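Local structure of sulfide-quinone reductase (Aquifex aeolicus, 3HYV) at residues L136-A141 / P244-M249; P228-Y233 / T240-A245; N278-N283 / K420-A425; I317-M322 / R342-C347. The protein oxidises hydrogen sulfide with the help of FAD, passing the electrons to a quinone and building polysulfide that is probably released as elemental sulfur. All blocks are in the same frame, centred on the assembly; numbering follows the deposited sequence. Where two conformers were deposited one is given.

From the N terminus, contact 1 comes first: it brings the C-terminal end of helix 126-141 against the start of strand 247-255, closing a loop of about a hundred residues. Contact 2 pairs strands 230-234 and 240-244 across a six-residue turn, a hairpin at the end of that loop; the two contacts share P244 and A245 and touch through T248 and V231. Contact 3, across the chain's centre, uses a disulfide to tie the loop before strand 289-291 to the C-terminal tail, spanning 136 residues. Within that span contact 4 closes a 19-residue loop, joining helix 314-332 to the entry of strand 345-350. F281 packs on M320 and L343, linking contacts 3 and 4.

Contact 1 of 4, residues L136-A141 / P244-M249; sequences LQELYA and PAKFTM
F247, first residue of strand 247-255, and K246 just before it reach the last turns of helix 126-141, one with an aromatic ring and the other with a charged tip. The ring of F247 receives L136 over one face. Branch CD2 of L136 sits 3.9 Å from the ring centroid, a CH-pi contact displaced toward the rim, so that its nearest carbon is CZ of F247 at 3.5 Å. The first torsion of F247 places CG anti to the backbone N (chi1 172°) and carries the ring to the helix. L139 is the second apolar partner, its CD1 lying 4.4 Å from CB of F247, beside the root of the ring. A large flat side chain suits this buried place, because its face and its base can each take a leucine from successive turns of the helix.

K246 works at the more open margin. Its long chain, bent at chi2, runs to the helix and passes NZ close to L139, where NZ lies 3.8 Å from CA. In one of the two conformers of E138, NZ makes a salt bridge and hydrogen bond to its OE2 at 2.9 Å, meeting the carboxylate on its anti side and 33° out of its plane. The carbonyl O of N142, just past the helix, also accepts from NZ. L136 in addition touches L167 of the neighbouring helix 158-173. L139 and F247 also meet V146 of strand 146-150, so helix 126-141 packs on the mixed sheet in the alpha/beta, Rossmann-like architecture of pyridine nucleotide-disulphide oxidoreductases.

Contact 2 of 4, residues P228-Y233 / T240-A245; sequences PDKVIY and THEVPA
Y233 and H241 face each other as a hydrogen-bonded antiparallel pair, and the tyrosine ring folds back over its neighbour. CG of Y233 lies between the backbone N and the carbonyl carbon (chi1 63°), which swings the ring across the strand until CB of H241 stands over one face, 3.9 Å from the centroid. The two rings are nearly parallel, planes at 22°, but offset, with little of one above the other; the contact is therefore chiefly CH-pi. ND1 of H241 is buried here without a partner. These strands form a beta hairpin, 230-234 with 240-244, whose backbone bonds alternate with the non-hydrogen-bonded pairs; V231 N to V243 O measures 3.0 Å.

On the same face as Y233 and H241, V231 sets CB 3.7 Å from CG1 of V243 and CG2 4.0 Å from CB of A245, compact residues fitted to packing where V231 and A245 also meet V147. E242 and I232 lie on the other face. From the start of its strand, the extended chain of K230 crosses E242 obliquely and NZ reaches OE2 at 3.1 Å, from above the carboxylate plane. With K230 shortened to an alanine, the E242 carboxylate is likely to lose its cross-strand countercharge and the methylene chain lying along it.

Contact 3 of 4, residues N278-N283 / K420-A425; sequences NRCFQN and KDCEGA
A disulfide stitches the C-terminal tail to the loop before strand 289-291: SG of C280 is bonded to SG of C422 at 2.0 Å, with a torsion of -77° about the sulfur-sulfur bond. Both cysteines put SG anti to the carbonyl carbon, and their short side chains suit a place where the backbones run so close.

C280 sits in a type I beta turn from N278 to F281. N278 OD1 accepts from C280 N at 2.8 Å, an Asx turn for which asparagine, with its carbonyl one bond from CB, is well suited.

R279, next in line, grips the tail twice. Its backbone N donates to C422 O at 3.2 Å, and weakly to G424 O. The side chain, bent at chi2 and chi3, wraps round so that NH1 gives a bond of 2.9 Å to D421 O, supplemented by a weak one from NE. The D421 carboxylate, turned 83° from the guanidinium, makes only a long ion pair, OD2 being 3.7 Å from NH1 and well out of the guanidinium plane. G424 N and E423 O lie over one guanidinium face; a glycine fits, since a side chain there would run into NH2. A methionine replacing R279 would probably strand D421 O without these N-H donors and S428 OG without its NH2 partner.

Contact 4 of 4, residues I317-M322 / R342-C347; sequences IEQMAM and RLSAIC
Q319 is the polar link between helix 314-332 and the turn that leads into strand 345-350. Its amide works at both ends. On one side, OE1 takes the backbone N-H of S344 at 3.1 Å, in the carbonyl plane and on a lone pair, and a weak bond from the N of L343, which is nearer at 2.8 Å but poorly angled. On the other side, NE2 donates to OG of S344 over 3.2 Å; that bond is almost straight, 171°, with the oxygen in the amide plane. Bonds at both ends fix the amide's rotation and settle which end is oxygen. The chain is extended beyond CG, so it spans from the helix to the loop. Glutamine suits the place because one flat group can both accept and donate, and serine because its short hydroxyl, held between the backbone N and carbonyl carbon (chi1 55°), stays close to its own amide.

The apolar contact is a single residue pair. CE of M320 lies 3.8 Å from CD2 of L343, the two side chains crossing at about a right angle; both residues also pack against F281, whose ring borders the M320 sulfur. L343 has positive phi (62°), a backbone turn that presents its N and that of S344 together to the one oxygen.

Charge lies off to the side: R342 forms a salt bridge with D361 and a cation-pi contact with Y178 of a neighbouring subunit. Helix 314-332 touches FAD through I317, while strand 345-350 carries the quinone-binding I346 and C347, inferred to hold the persulfide intermediate, so this junction connects the flavin-side helix to the active-site strand.

Contact 1 of 4, residues L136-A141 / P244-M249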
loop_
_atom_site.group_PDB
_atom_site.type_symbol
_atom_site.label_atom_id
_atom_site.label_comp_id
_atom_site.label_asym_id
_atom_site.label_seq_id
_atom_site.Cartn_x
_atom_site.Cartn_y
_atom_site.Cartn_z
ATOM N N LEU A 136 25.399 11.823 20.859
ATOM C CA LEU A 136 23.979 12.214 20.889
ATOM C C LEU A 136 23.725 13.465 21.738
ATOM O O LEU A 136 22.817 14.261 21.452
ATOM C CB LEU A 136 23.105 11.057 21.393
ATOM C CG LEU A 136 22.750 9.956 20.388
ATOM C CD1 LEU A 136 22.029 8.819 21.097
ATOM C CD2 LEU A 136 21.897 10.498 19.248
ATOM N N GLN A 137 24.531 13.615 22.784
ATOM C CA GLN A 137 24.468 14.768 23.673
ATOM C C GLN A 137 24.702 16.071 22.895
ATOM O O GLN A 137 24.003 17.062 23.122
ATOM C CB GLN A 137 25.483 14.596 24.809
ATOM C CG GLN A 137 24.960 14.961 26.191
ATOM C CD GLN A 137 23.789 14.098 26.635
ATOM O OE1 GLN A 137 23.899 12.877 26.720
ATOM N NE2 GLN A 137 22.660 14.739 26.934
ATOM N N GLU A 138 25.659 16.028 21.962
ATOM C CA GLU A 138 25.978 17.166 21.091
ATOM C C GLU A 138 24.853 17.477 20.098
ATOM O O GLU A 138 24.659 18.636 19.713
ATOM C CB GLU A 138 27.322 16.932 20.374
ATOM C CG GLU A 138 27.582 17.745 19.083
ATOM C CD GLU A 138 27.735 19.250 19.300
ATOM O OE1 GLU A 138 28.076 19.676 20.425
ATOM O OE2 GLU A 138 27.516 20.010 18.331
ATOM N N LEU A 139 24.103 16.451 19.689
ATOM C CA LEU A 139 22.947 16.635 18.801
ATOM C C LEU A 139 21.780 17.368 19.483
ATOM O O LEU A 139 21.139 18.222 18.868
ATOM C CB LEU A 139 22.472 15.296 18.220
ATOM C CG LEU A 139 21.082 15.231 17.558
ATOM C CD1 LEU A 139 21.046 15.991 16.226
ATOM C CD2 LEU A 139 20.609 13.787 17.371
ATOM N N TYR A 140 21.499 17.028 20.739
ATOM C CA TYR A 140 20.423 17.685 21.492
ATOM C C TYR A 140 20.723 19.165 21.785
ATOM O O TYR A 140 19.810 19.992 21.785
ATOM C CB TYR A 140 20.106 16.944 22.802
ATOM C CG TYR A 140 19.896 15.442 22.677
ATOM C CD1 TYR A 140 20.526 14.558 23.560
ATOM C CD2 TYR A 140 19.060 14.901 21.689
ATOM C CE1 TYR A 140 20.336 13.169 23.461
ATOM C CE2 TYR A 140 18.867 13.514 21.581
ATOM C CZ TYR A 140 19.505 12.661 22.469
ATOM O OH TYR A 140 19.315 11.305 22.370
ATOM N N ALA A 141 21.994 19.484 22.031
ATOM C CA ALA A 141 22.431 20.857 22.295
ATOM C C ALA A 141 22.375 21.731 21.040
ATOM O O ALA A 141 21.972 22.893 21.106
ATOM C CB ALA A 141 23.839 20.866 22.882
ATOM N N PRO A 244 22.593 16.312 3.426
ATOM C CA PRO A 244 23.205 16.962 4.594
ATOM C C PRO A 244 23.044 16.145 5.886
ATOM O O PRO A 244 21.992 15.544 6.114
ATOM C CB PRO A 244 22.465 18.306 4.693
ATOM C CG PRO A 244 21.240 18.160 3.868
ATOM C CD PRO A 244 21.540 17.143 2.814
ATOM N N ALA A 245 24.090 16.122 6.711
ATOM C CA ALA A 245 24.107 15.304 7.919
ATOM C C ALA A 245 24.982 15.883 9.024
ATOM O O ALA A 245 26.170 16.123 8.820
ATOM C CB ALA A 245 24.567 13.895 7.584
ATOM N N LYS A 246 24.390 16.084 10.200
ATOM C CA LYS A 246 25.113 16.556 11.379
ATOM C C LYS A 246 25.467 15.384 12.318
ATOM O O LYS A 246 26.537 15.368 12.934
ATOM C CB LYS A 246 24.279 17.622 12.104
ATOM C CG LYS A 246 25.063 18.560 13.009
ATOM C CD LYS A 246 24.958 18.149 14.468
ATOM C CE LYS A 246 25.620 19.176 15.389
ATOM N NZ LYS A 246 25.391 18.829 16.822
ATOM N N PHE A 247 24.560 14.414 12.418
ATOM C CA PHE A 247 24.774 13.195 13.201
ATOM C C PHE A 247 24.393 11.989 12.355
ATOM O O PHE A 247 23.357 11.998 11.695
ATOM C CB PHE A 247 23.941 13.216 14.494
ATOM C CG PHE A 247 23.961 11.911 15.255
ATOM C CD1 PHE A 247 23.053 10.892 14.948
ATOM C CD2 PHE A 247 24.893 11.695 16.268
ATOM C CE1 PHE A 247 23.081 9.673 15.638
ATOM C CE2 PHE A 247 24.925 10.488 16.965
ATOM C CZ PHE A 247 24.024 9.473 16.648
ATOM N N THR A 248 25.238 10.957 12.368
ATOM C CA THR A 248 24.951 9.719 11.635
ATOM C C THR A 248 25.219 8.483 12.489
ATOM O O THR A 248 26.084 8.501 13.374
ATOM C CB THR A 248 25.715 9.608 10.257
ATOM O OG1 THR A 248 27.111 9.359 10.473
ATOM C CG2 THR A 248 25.545 10.865 9.402
ATOM N N MET A 249 24.451 7.425 12.224
ATOM C CA MET A 249 24.685 6.108 12.800
ATOM C C MET A 249 24.481 5.070 11.686
ATOM O O MET A 249 23.366 4.908 11.173
ATOM C CB MET A 249 23.739 5.864 13.988
ATOM C CG MET A 249 24.174 4.780 14.975
ATOM S SD MET A 249 24.234 3.096 14.325
ATOM C CE MET A 249 22.483 2.791 13.996
#

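Contact 2 of 4, residues P228-Y233 / T240-A245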
loop_
_atom_site.group_PDB
_atom_site.type_symbol
_atom_site.label_atom_id
_atom_site.label_comp_id
_atom_site.label_asym_id
_atom_site.label_seq_id
_atom_site.Cartn_x
_atom_site.Cartn_y
_atom_site.Cartn_z
ATOM N N PRO A 228 32.113 14.588 7.716
ATOM C CA PRO A 228 31.611 15.334 8.873
ATOM C C PRO A 228 30.278 16.077 8.645
ATOM O O PRO A 228 29.572 16.373 9.616
ATOM C CB PRO A 228 32.736 16.345 9.149
ATOM C CG PRO A 228 33.954 15.710 8.589
ATOM C CD PRO A 228 33.479 15.008 7.353
ATOM N N ASP A 229 29.932 16.362 7.390
ATOM C CA ASP A 229 28.789 17.231 7.098
ATOM C C ASP A 229 27.751 16.688 6.098
ATOM O O ASP A 229 26.708 17.323 5.875
ATOM C CB ASP A 229 29.275 18.638 6.692
ATOM C CG ASP A 229 30.068 18.652 5.381
ATOM O OD1 ASP A 229 30.574 17.594 4.937
ATOM O OD2 ASP A 229 30.193 19.749 4.796
ATOM N N LYS A 230 28.026 15.524 5.512
ATOM C CA LYS A 230 27.120 14.909 4.525
ATOM C C LYS A 230 27.345 13.406 4.348
ATOM O O LYS A 230 28.392 12.870 4.730
ATOM C CB LYS A 230 27.205 15.627 3.163
ATOM C CG LYS A 230 28.556 15.516 2.454
ATOM C CD LYS A 230 28.711 16.587 1.386
ATOM C CE LYS A 230 30.071 16.504 0.724
ATOM N NZ LYS A 230 30.286 17.601 -0.292
ATOM N N VAL A 231 26.347 12.738 3.773
ATOM C CA VAL A 231 26.449 11.328 3.422
ATOM C C VAL A 231 26.352 11.220 1.910
ATOM O O VAL A 231 25.474 11.831 1.293
ATOM C CB VAL A 231 25.340 10.464 4.102
ATOM C CG1 VAL A 231 25.405 9.010 3.631
ATOM C CG2 VAL A 231 25.461 10.534 5.621
ATOM N N ILE A 232 27.265 10.455 1.319
ATOM C CA ILE A 232 27.318 10.295 -0.130
ATOM C C ILE A 232 26.933 8.873 -0.521
ATOM O O ILE A 232 27.570 7.910 -0.091
ATOM C CB ILE A 232 28.711 10.661 -0.706
ATOM C CG1 ILE A 232 29.021 12.146 -0.455
ATOM C CG2 ILE A 232 28.779 10.342 -2.209
ATOM C CD1 ILE A 232 30.478 12.515 -0.648
ATOM N N TYR A 233 25.882 8.755 -1.328
ATOM C CA TYR A 233 25.446 7.463 -1.838
ATOM C C TYR A 233 25.413 7.449 -3.367
ATOM O O TYR A 233 25.309 8.491 -4.012
ATOM C CB TYR A 233 24.085 7.041 -1.231
ATOM C CG TYR A 233 22.917 7.948 -1.573
ATOM C CD1 TYR A 233 22.672 9.113 -0.846
ATOM C CD2 TYR A 233 22.048 7.636 -2.627
ATOM C CE1 TYR A 233 21.595 9.952 -1.165
ATOM C CE2 TYR A 233 20.967 8.467 -2.954
ATOM C CZ TYR A 233 20.748 9.618 -2.216
ATOM O OH TYR A 233 19.690 10.444 -2.539
ATOM N N THR A 240 25.884 9.709 -8.416
ATOM C CA THR A 240 26.102 9.956 -6.984
ATOM C C THR A 240 25.285 11.141 -6.463
ATOM O O THR A 240 25.063 12.118 -7.184
ATOM C CB THR A 240 27.592 10.200 -6.656
ATOM O OG1 THR A 240 28.092 11.253 -7.483
ATOM C CG2 THR A 240 28.417 8.949 -6.906
ATOM N N HIS A 241 24.854 11.041 -5.203
ATOM C CA HIS A 241 24.050 12.075 -4.545
ATOM C C HIS A 241 24.582 12.418 -3.150
ATOM O O HIS A 241 25.433 11.709 -2.597
ATOM C CB HIS A 241 22.586 11.639 -4.430
ATOM C CG HIS A 241 21.967 11.223 -5.725
ATOM N ND1 HIS A 241 22.071 9.942 -6.222
ATOM C CD2 HIS A 241 21.220 11.913 -6.620
ATOM C CE1 HIS A 241 21.428 9.863 -7.372
ATOM N NE2 HIS A 241 20.903 11.045 -7.637
ATOM N N GLU A 242 24.066 13.510 -2.589
ATOM C CA GLU A 242 24.435 13.965 -1.250
ATOM C C GLU A 242 23.195 14.261 -0.426
ATOM O O GLU A 242 22.178 14.716 -0.956
ATOM C CB GLU A 242 25.277 15.245 -1.308
ATOM C CG GLU A 242 26.552 15.170 -2.124
ATOM C CD GLU A 242 27.340 16.478 -2.103
ATOM O OE1 GLU A 242 26.818 17.500 -1.595
ATOM O OE2 GLU A 242 28.488 16.478 -2.599
ATOM N N VAL A 243 23.298 14.003 0.877
ATOM C CA VAL A 243 22.298 14.421 1.851
ATOM C C VAL A 243 23.045 15.107 3.009
ATOM O O VAL A 243 24.059 14.583 3.479
ATOM C CB VAL A 243 21.405 13.220 2.306
ATOM C CG1 VAL A 243 22.242 12.057 2.806
ATOM C CG2 VAL A 243 20.391 13.633 3.363
ATOM N N PRO A 244 22.593 16.312 3.426
ATOM C CA PRO A 244 23.205 16.962 4.594
ATOM C C PRO A 244 23.044 16.145 5.886
ATOM O O PRO A 244 21.992 15.544 6.114
ATOM C CB PRO A 244 22.465 18.306 4.693
ATOM C CG PRO A 244 21.240 18.160 3.868
ATOM C CD PRO A 244 21.540 17.143 2.814
ATOM N N ALA A 245 24.090 16.122 6.711
ATOM C CA ALA A 245 24.107 15.304 7.919
ATOM C C ALA A 245 24.982 15.883 9.024
ATOM O O ALA A 245 26.170 16.123 8.820
ATOM C CB ALA A 245 24.567 13.895 7.584
#

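Contact 3 of 4, residues N278-N283 / K420-A425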
loop_
_atom_site.group_PDB
_atom_site.type_symbol
_atom_site.label_atom_id
_atom_site.label_comp_id
_atom_site.label_asym_id
_atom_site.label_seq_id
_atom_site.Cartn_x
_atom_site.Cartn_y
_atom_site.Cartn_z
ATOM N N ASN A 278 28.358 -27.363 7.733
ATOM C CA ASN A 278 27.265 -28.039 7.044
ATOM C C ASN A 278 25.920 -27.810 7.764
ATOM O O ASN A 278 25.835 -26.984 8.680
ATOM C CB ASN A 278 27.586 -29.535 6.832
ATOM C CG ASN A 278 27.794 -30.300 8.141
ATOM O OD1 ASN A 278 27.205 -29.969 9.171
ATOM N ND2 ASN A 278 28.617 -31.338 8.097
ATOM N N ARG A 279 24.884 -28.537 7.338
ATOM C CA ARG A 279 23.549 -28.521 7.956
ATOM C C ARG A 279 23.553 -28.702 9.479
ATOM O O ARG A 279 22.660 -28.193 10.180
ATOM C CB ARG A 279 22.667 -29.611 7.331
ATOM C CG ARG A 279 21.533 -29.097 6.472
ATOM C CD ARG A 279 21.678 -29.456 5.000
ATOM N NE ARG A 279 21.258 -30.826 4.738
ATOM C CZ ARG A 279 21.021 -31.345 3.534
ATOM N NH1 ARG A 279 20.659 -32.615 3.438
ATOM N NH2 ARG A 279 21.130 -30.613 2.431
ATOM N N CYS A 280 24.550 -29.430 9.974
ATOM C CA CYS A 280 24.653 -29.804 11.388
ATOM C C CYS A 280 25.574 -28.862 12.171
ATOM O O CYS A 280 25.904 -29.114 13.339
ATOM C CB CYS A 280 25.112 -31.271 11.508
ATOM S SG CYS A 280 23.833 -32.446 10.931
ATOM N N PHE A 281 25.962 -27.769 11.512
ATOM C CA PHE A 281 26.881 -26.750 12.042
ATOM C C PHE A 281 28.240 -27.324 12.475
ATOM O O PHE A 281 28.900 -26.827 13.400
ATOM C CB PHE A 281 26.177 -25.821 13.063
ATOM C CG PHE A 281 25.300 -24.770 12.397
ATOM C CD1 PHE A 281 24.098 -25.124 11.800
ATOM C CD2 PHE A 281 25.726 -23.457 12.292
ATOM C CE1 PHE A 281 23.316 -24.172 11.135
ATOM C CE2 PHE A 281 24.957 -22.496 11.647
ATOM C CZ PHE A 281 23.753 -22.848 11.068
ATOM N N GLN A 282 28.635 -28.370 11.746
ATOM C CA GLN A 282 29.916 -29.060 11.877
ATOM C C GLN A 282 30.776 -28.768 10.630
ATOM O O GLN A 282 30.249 -28.671 9.515
ATOM C CB GLN A 282 29.634 -30.561 12.003
ATOM C CG GLN A 282 30.829 -31.527 11.952
ATOM C CD GLN A 282 30.383 -32.981 11.732
ATOM O OE1 GLN A 282 29.496 -33.252 10.921
ATOM N NE2 GLN A 282 30.995 -33.915 12.460
ATOM N N ASN A 283 32.089 -28.616 10.813
ATOM C CA ASN A 283 33.002 -28.469 9.666
ATOM C C ASN A 283 33.082 -29.762 8.833
ATOM O O ASN A 283 33.188 -30.861 9.395
ATOM C CB ASN A 283 34.405 -28.014 10.111
ATOM C CG ASN A 283 35.317 -27.658 8.926
ATOM O OD1 ASN A 283 35.194 -26.587 8.320
ATOM N ND2 ASN A 283 36.229 -28.556 8.597
ATOM N N LYS A 420 19.030 -36.588 8.720
ATOM C CA LYS A 420 19.464 -37.843 8.113
ATOM C C LYS A 420 20.756 -37.678 7.320
ATOM O O LYS A 420 21.542 -38.623 7.213
ATOM C CB LYS A 420 18.360 -38.437 7.235
ATOM C CG LYS A 420 17.656 -37.436 6.326
ATOM C CD LYS A 420 16.497 -38.100 5.581
ATOM C CE LYS A 420 15.630 -37.070 4.864
ATOM N NZ LYS A 420 14.943 -36.148 5.820
ATOM N N ASP A 421 20.976 -36.476 6.786
ATOM C CA ASP A 421 22.149 -36.185 5.960
ATOM C C ASP A 421 22.658 -34.765 6.202
ATOM O O ASP A 421 22.052 -33.794 5.729
ATOM C CB ASP A 421 21.805 -36.388 4.480
ATOM C CG ASP A 421 22.977 -36.103 3.553
ATOM O OD1 ASP A 421 24.124 -36.483 3.886
ATOM O OD2 ASP A 421 22.740 -35.506 2.479
ATOM N N CYS A 422 23.771 -34.651 6.933
ATOM C CA CYS A 422 24.349 -33.345 7.275
ATOM C C CYS A 422 25.002 -32.669 6.073
ATOM O O CYS A 422 25.266 -31.476 6.107
ATOM C CB CYS A 422 25.386 -33.449 8.407
ATOM S SG CYS A 422 24.826 -34.015 10.064
ATOM N N GLU A 423 25.256 -33.435 5.015
ATOM C CA GLU A 423 26.018 -32.954 3.859
ATOM C C GLU A 423 25.218 -31.993 2.967
ATOM O O GLU A 423 24.609 -32.398 1.974
ATOM C CB GLU A 423 26.576 -34.137 3.050
ATOM C CG GLU A 423 27.603 -33.744 1.982
ATOM C CD GLU A 423 27.791 -34.824 0.921
ATOM O OE1 GLU A 423 28.471 -35.840 1.207
ATOM O OE2 GLU A 423 27.264 -34.650 -0.208
ATOM N N GLY A 424 25.238 -30.718 3.335
ATOM C CA GLY A 424 24.605 -29.656 2.560
ATOM C C GLY A 424 24.814 -28.330 3.265
ATOM O O GLY A 424 25.299 -28.297 4.394
ATOM N N ALA A 425 24.447 -27.240 2.597
ATOM C CA ALA A 425 24.585 -25.896 3.151
ATOM C C ALA A 425 23.769 -25.698 4.443
ATOM O O ALA A 425 22.725 -26.329 4.621
ATOM C CB ALA A 425 24.189 -24.853 2.096
#

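Contact 4 of 4, residues I317-M322 / R342-C347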
loop_
_atom_site.group_PDB
_atom_site.type_symbol
_atom_site.label_atom_id
_atom_site.label_comp_id
_atom_site.label_asym_id
_atom_site.label_seq_id
_atom_site.Cartn_x
_atom_site.Cartn_y
_atom_site.Cartn_z
ATOM N N ILE A 317 20.575 -18.707 16.997
ATOM C CA ILE A 317 21.855 -19.056 17.626
ATOM C C ILE A 317 21.694 -20.030 18.804
ATOM O O ILE A 317 22.465 -20.986 18.935
ATOM C CB ILE A 317 22.641 -17.779 18.043
ATOM C CG1 ILE A 317 23.026 -16.966 16.800
ATOM C CG2 ILE A 317 23.895 -18.126 18.857
ATOM C CD1 ILE A 317 23.488 -15.555 17.092
ATOM N N GLU A 318 20.696 -19.783 19.649
ATOM C CA GLU A 318 20.319 -20.719 20.711
ATOM C C GLU A 318 19.988 -22.119 20.171
ATOM O O GLU A 318 20.386 -23.129 20.756
ATOM C CB GLU A 318 19.161 -20.162 21.546
ATOM C CG GLU A 318 19.623 -19.144 22.578
ATOM C CD GLU A 318 18.520 -18.228 23.062
ATOM O OE1 GLU A 318 17.530 -18.726 23.651
ATOM O OE2 GLU A 318 18.664 -16.994 22.859
ATOM N N GLN A 319 19.276 -22.164 19.050
ATOM C CA GLN A 319 19.022 -23.422 18.343
ATOM C C GLN A 319 20.315 -24.068 17.798
ATOM O O GLN A 319 20.461 -25.285 17.872
ATOM C CB GLN A 319 17.962 -23.211 17.246
ATOM C CG GLN A 319 16.585 -22.801 17.825
ATOM C CD GLN A 319 15.546 -22.411 16.771
ATOM O OE1 GLN A 319 15.864 -22.267 15.598
ATOM N NE2 GLN A 319 14.297 -22.236 17.199
ATOM N N MET A 320 21.245 -23.259 17.267
ATOM C CA MET A 320 22.571 -23.751 16.825
ATOM C C MET A 320 23.309 -24.406 17.989
ATOM O O MET A 320 23.959 -25.441 17.817
ATOM C CB MET A 320 23.466 -22.620 16.276
ATOM C CG MET A 320 23.015 -21.971 14.973
ATOM S SD MET A 320 24.025 -20.530 14.505
ATOM C CE MET A 320 22.938 -19.736 13.319
ATOM N N ALA A 321 23.212 -23.776 19.162
ATOM C CA ALA A 321 23.883 -24.217 20.383
ATOM C C ALA A 321 23.349 -25.559 20.880
ATOM O O ALA A 321 24.133 -26.415 21.298
ATOM C CB ALA A 321 23.753 -23.149 21.474
ATOM N N MET A 322 22.025 -25.739 20.835
ATOM C CA MET A 322 21.393 -27.013 21.231
ATOM C C MET A 322 21.868 -28.146 20.332
ATOM O O MET A 322 22.277 -29.202 20.822
ATOM C CB MET A 322 19.860 -26.939 21.170
ATOM C CG MET A 322 19.194 -26.036 22.199
ATOM S SD MET A 322 17.383 -26.123 22.089
ATOM C CE MET A 322 16.952 -24.425 22.480
ATOM N N ARG A 342 16.428 -25.678 13.680
ATOM C CA ARG A 342 15.285 -25.243 12.889
ATOM C C ARG A 342 15.551 -23.872 12.240
ATOM O O ARG A 342 15.119 -23.621 11.116
ATOM C CB ARG A 342 14.031 -25.197 13.773
ATOM C CG ARG A 342 12.788 -24.604 13.119
ATOM C CD ARG A 342 12.152 -25.570 12.137
ATOM N NE ARG A 342 10.926 -25.014 11.565
ATOM C CZ ARG A 342 10.133 -25.646 10.705
ATOM N NH1 ARG A 342 10.429 -26.872 10.289
ATOM N NH2 ARG A 342 9.044 -25.041 10.252
ATOM N N LEU A 343 16.266 -23.011 12.963
ATOM C CA LEU A 343 16.602 -21.642 12.525
ATOM C C LEU A 343 15.365 -20.756 12.309
ATOM O O LEU A 343 15.231 -20.083 11.281
ATOM C CB LEU A 343 17.535 -21.646 11.300
ATOM C CG LEU A 343 18.898 -22.349 11.455
ATOM C CD1 LEU A 343 19.650 -22.446 10.113
ATOM C CD2 LEU A 343 19.784 -21.693 12.535
ATOM N N SER A 344 14.458 -20.777 13.283
ATOM C CA SER A 344 13.323 -19.857 13.304
ATOM C C SER A 344 13.686 -18.653 14.168
ATOM O O SER A 344 14.654 -18.703 14.928
ATOM C CB SER A 344 12.046 -20.546 13.803
ATOM O OG SER A 344 12.229 -21.141 15.078
ATOM N N ALA A 345 12.925 -17.571 14.041
ATOM C CA ALA A 345 13.242 -16.331 14.751
ATOM C C ALA A 345 12.008 -15.591 15.240
ATOM O O ALA A 345 11.051 -15.387 14.487
ATOM C CB ALA A 345 14.075 -15.420 13.871
ATOM N N ILE A 346 12.044 -15.218 16.520
ATOM C CA ILE A 346 11.107 -14.280 17.126
ATOM C C ILE A 346 11.903 -13.012 17.378
ATOM O O ILE A 346 12.784 -13.002 18.236
ATOM C CB ILE A 346 10.567 -14.820 18.475
ATOM C CG1 ILE A 346 9.692 -16.045 18.249
ATOM C CG2 ILE A 346 9.788 -13.738 19.246
ATOM C CD1 ILE A 346 9.382 -16.822 19.516
ATOM N N CYS A 347 11.624 -11.959 16.614
ATOM C CA CYS A 347 12.325 -10.668 16.774
ATOM C C CYS A 347 11.397 -9.527 17.184
ATOM O O CYS A 347 10.294 -9.383 16.640
ATOM C CB CYS A 347 13.069 -10.276 15.496
ATOM S SG CYS A 347 14.205 -11.526 14.899
#